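Elongation factor G (Thermus thermophilus, PDB 2DY1) binds GTP together with a magnesium ion and, as a member of the elongation factor G family, probably acts as a GTPase in translation. Local coordinates at residues 10-15 against 74-79. Numbering follows the deposited sequence.
Sequences RTVALV and HRVFLL
V12, L14, V76 and L78 form the apolar centre of this pairing of parallel strands. CD1 of L78 does most of the touching: the V12 and L78 side chains cross obliquely with V12 CG1 4.0 Å from L78 CD1, and the same methyl lies 4.0 Å from L14 CB. L78 CG stands anti to its backbone N (chi1 -174°), and chi2 then turns CD1 toward the neighbouring strand. The other branch of V12, CG2, points toward the N-terminal end of the pair and lies 4.2 Å from V76 CG1. T11, A13, F77 and L79 occupy the other sheet face, where the side chains meet the opposite backbone more than each other; T11 CG2 lies 3.8 Å from F77 O. The F77 ring leads away from 10-15 and meets the ring of F346; R10 O lies at its edge, near the ring plane, 4.0 Å from F77 CD1.

Between the faces, five backbone hydrogen bonds join the strands in the parallel pattern. R10 and V12 each receive one through O, from F77 N and L79 N, and give one through N, to R75 O and F77 O; the last bond, L14 N to L79 O, measures 2.8 Å and is nearly straight, with 173° at the hydrogen. CA-H groups of V76 and L78 add contacts to R10 O and V12 O. At the polar edge the R10 side chain bends at chi2 and turns away, its NH2 bonding L269 O. On the other face, T11 OG1 bonds G345 O.

Strand 9-16 lies between 74-80 and 100-106 in the sheet of the GTP-binding domain and leads into the P-loop. L14 and L78 pack against helix 22-32, L14 against the GTP-binding K22; helix 261-271 covers V12 and V76 on the same face.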
ATOM      1  N   ARG A  10     -20.627  -4.939  15.422  1.00 11.13           N
ATOM      2  CA  ARG A  10     -19.253  -4.439  15.475  1.00  8.48           C
ATOM      3  C   ARG A  10     -18.640  -4.644  14.088  1.00 10.83           C
ATOM      4  O   ARG A  10     -18.975  -5.605  13.405  1.00 13.79           O
ATOM      5  CB  ARG A  10     -18.380  -5.234  16.452  1.00 12.05           C
ATOM      6  CG  ARG A  10     -18.868  -5.313  17.883  1.00 11.61           C
ATOM      7  CD  ARG A  10     -18.776  -3.977  18.571  1.00 11.97           C
ATOM      8  NE  ARG A  10     -19.196  -4.108  19.963  1.00 13.64           N
ATOM      9  CZ  ARG A  10     -20.421  -3.852  20.401  1.00 21.12           C
ATOM     10  NH1 ARG A  10     -21.356  -3.460  19.549  1.00 19.55           N
ATOM     11  NH2 ARG A  10     -20.691  -3.943  21.699  1.00 20.32           N
ATOM     12  N   THR A  11     -17.773  -3.732  13.671  1.00  9.59           N
ATOM     13  CA  THR A  11     -17.036  -3.884  12.412  1.00  8.33           C
ATOM     14  C   THR A  11     -15.574  -3.886  12.872  1.00 12.66           C
ATOM     15  O   THR A  11     -15.095  -2.912  13.464  1.00 10.14           O
ATOM     16  CB  THR A  11     -17.239  -2.722  11.438  1.00 10.90           C
ATOM     17  OG1 THR A  11     -18.645  -2.458  11.302  1.00 12.70           O
ATOM     18  CG2 THR A  11     -16.697  -3.113  10.056  1.00 11.12           C
ATOM     19  N   VAL A  12     -14.849  -4.942  12.522  1.00  9.25           N
ATOM     20  CA  VAL A  12     -13.483  -5.111  13.016  1.00 10.12           C
ATOM     21  C   VAL A  12     -12.542  -5.564  11.915  1.00  9.50           C
ATOM     22  O   VAL A  12     -12.889  -6.485  11.172  1.00  9.84           O
ATOM     23  CB  VAL A  12     -13.481  -6.199  14.144  1.00  9.61           C
ATOM     24  CG1 VAL A  12     -12.066  -6.429  14.685  1.00 13.81           C
ATOM     25  CG2 VAL A  12     -14.433  -5.782  15.288  1.00 15.02           C
ATOM     26  N   ALA A  13     -11.368  -4.926  11.807  1.00  9.34           N
ATOM     27  CA  ALA A  13     -10.368  -5.355  10.808  1.00  7.82           C
ATOM     28  C   ALA A  13      -9.365  -6.233  11.544  1.00  9.08           C
ATOM     29  O   ALA A  13      -8.844  -5.823  12.574  1.00 10.39           O
ATOM     30  CB  ALA A  13      -9.641  -4.168  10.224  1.00 10.00           C
ATOM     31  N   LEU A  14      -9.099  -7.417  10.998  1.00  6.99           N
ATOM     32  CA  LEU A  14      -8.156  -8.374  11.594  1.00  8.36           C
ATOM     33  C   LEU A  14      -6.876  -8.200  10.772  1.00  9.09           C
ATOM     34  O   LEU A  14      -6.825  -8.519   9.560  1.00  9.31           O
ATOM     35  CB  LEU A  14      -8.727  -9.787  11.457  1.00 10.28           C
ATOM     36  CG  LEU A  14      -7.814 -10.956  11.814  1.00 10.46           C
ATOM     37  CD1 LEU A  14      -7.281 -10.816  13.239  1.00 12.72           C
ATOM     38  CD2 LEU A  14      -8.635 -12.221  11.685  1.00 10.16           C
ATOM     39  N   VAL A  15      -5.835  -7.700  11.436  1.00  8.52           N
ATOM     40  CA  VAL A  15      -4.568  -7.387  10.783  1.00  7.48           C
ATOM     41  C   VAL A  15      -3.425  -8.001  11.559  1.00  7.95           C
ATOM     42  O   VAL A  15      -3.623  -8.518  12.659  1.00 10.56           O
ATOM     43  CB  VAL A  15      -4.360  -5.864  10.713  1.00  7.36           C
ATOM     44  CG1 VAL A  15      -5.425  -5.243   9.798  1.00 10.76           C
ATOM     45  CG2 VAL A  15      -4.496  -5.229  12.127  1.00 10.16           C
ATOM     46  N   HIS A  74     -26.081 -11.158  17.827  1.00 14.27           N
ATOM     47  CA  HIS A  74     -25.137 -10.054  17.620  1.00 12.36           C
ATOM     48  C   HIS A  74     -24.379 -10.316  16.319  1.00 14.89           C
ATOM     49  O   HIS A  74     -24.259 -11.458  15.889  1.00 16.04           O
ATOM     50  CB  HIS A  74     -24.132 -10.002  18.768  1.00 14.96           C
ATOM     51  CG  HIS A  74     -24.768 -10.004  20.121  1.00 22.45           C
ATOM     52  ND1 HIS A  74     -25.610  -9.000  20.548  1.00 35.05           N
ATOM     53  CD2 HIS A  74     -24.709 -10.902  21.132  1.00 27.05           C
ATOM     54  CE1 HIS A  74     -26.046  -9.281  21.763  1.00 33.03           C
ATOM     55  NE2 HIS A  74     -25.515 -10.431  22.141  1.00 32.29           N
ATOM     56  N   ARG A  75     -23.874  -9.256  15.699  1.00 12.12           N
ATOM     57  CA  ARG A  75     -23.148  -9.396  14.449  1.00 10.16           C
ATOM     58  C   ARG A  75     -21.783  -8.745  14.515  1.00 16.90           C
ATOM     59  O   ARG A  75     -21.626  -7.629  15.025  1.00 15.82           O
ATOM     60  CB  ARG A  75     -23.946  -8.749  13.309  1.00 14.13           C
ATOM     61  CG  ARG A  75     -25.221  -9.509  12.945  1.00 17.33           C
ATOM     62  CD  ARG A  75     -25.997  -8.741  11.889  1.00 25.51           C
ATOM     63  NE  ARG A  75     -27.073  -9.519  11.277  1.00 40.30           N
ATOM     64  CZ  ARG A  75     -28.186  -9.899  11.898  1.00 43.13           C
ATOM     65  NH1 ARG A  75     -28.390  -9.577  13.170  1.00 47.35           N
ATOM     66  NH2 ARG A  75     -29.098 -10.605  11.242  1.00 49.98           N
ATOM     67  N   VAL A  76     -20.776  -9.465  14.044  1.00 10.62           N
ATOM     68  CA  VAL A  76     -19.451  -8.887  13.976  1.00  9.41           C
ATOM     69  C   VAL A  76     -19.027  -9.032  12.535  1.00 12.09           C
ATOM     70  O   VAL A  76     -18.910 -10.152  12.040  1.00 12.03           O
ATOM     71  CB  VAL A  76     -18.443  -9.607  14.896  1.00 10.77           C
ATOM     72  CG1 VAL A  76     -17.041  -9.066  14.654  1.00 12.38           C
ATOM     73  CG2 VAL A  76     -18.867  -9.403  16.354  1.00 12.93           C
ATOM     74  N   PHE A  77     -18.852  -7.901  11.846  1.00 10.08           N
ATOM     75  CA  PHE A  77     -18.389  -7.971  10.460  1.00 10.00           C
ATOM     76  C   PHE A  77     -16.885  -7.916  10.572  1.00 11.13           C
ATOM     77  O   PHE A  77     -16.314  -6.859  10.825  1.00 10.80           O
ATOM     78  CB  PHE A  77     -18.963  -6.815   9.640  1.00  9.67           C
ATOM     79  CG  PHE A  77     -20.435  -6.970   9.369  1.00  9.67           C
ATOM     80  CD1 PHE A  77     -21.367  -6.581  10.324  1.00 13.64           C
ATOM     81  CD2 PHE A  77     -20.889  -7.598   8.208  1.00 11.10           C
ATOM     82  CE1 PHE A  77     -22.735  -6.824  10.149  1.00 11.99           C
ATOM     83  CE2 PHE A  77     -22.257  -7.846   8.021  1.00 13.65           C
ATOM     84  CZ  PHE A  77     -23.179  -7.464   8.992  1.00 10.48           C
ATOM     85  N   LEU A  78     -16.249  -9.073  10.361  1.00 10.12           N
ATOM     86  CA  LEU A  78     -14.799  -9.209  10.505  1.00  8.62           C
ATOM     87  C   LEU A  78     -14.140  -9.148   9.140  1.00  9.50           C
ATOM     88  O   LEU A  78     -14.515  -9.887   8.238  1.00 10.51           O
ATOM     89  CB  LEU A  78     -14.476 -10.552  11.185  1.00  9.56           C
ATOM     90  CG  LEU A  78     -13.013 -10.826  11.565  1.00 10.62           C
ATOM     91  CD1 LEU A  78     -12.566  -9.846  12.664  1.00 13.07           C
ATOM     92  CD2 LEU A  78     -12.881 -12.278  12.059  1.00 14.18           C
ATOM     93  N   LEU A  79     -13.166  -8.259   8.996  1.00  9.40           N
ATOM     94  CA  LEU A  79     -12.463  -8.122   7.714  1.00  9.00           C
ATOM     95  C   LEU A  79     -11.098  -8.792   7.882  1.00 10.46           C
ATOM     96  O   LEU A  79     -10.237  -8.280   8.590  1.00 11.35           O
ATOM     97  CB  LEU A  79     -12.304  -6.645   7.363  1.00 10.39           C
ATOM     98  CG  LEU A  79     -13.619  -5.856   7.501  1.00 13.56           C
ATOM     99  CD1 LEU A  79     -13.401  -4.400   7.094  1.00 14.04           C
ATOM    100  CD2 LEU A  79     -14.697  -6.484   6.618  1.00 17.66           C
TER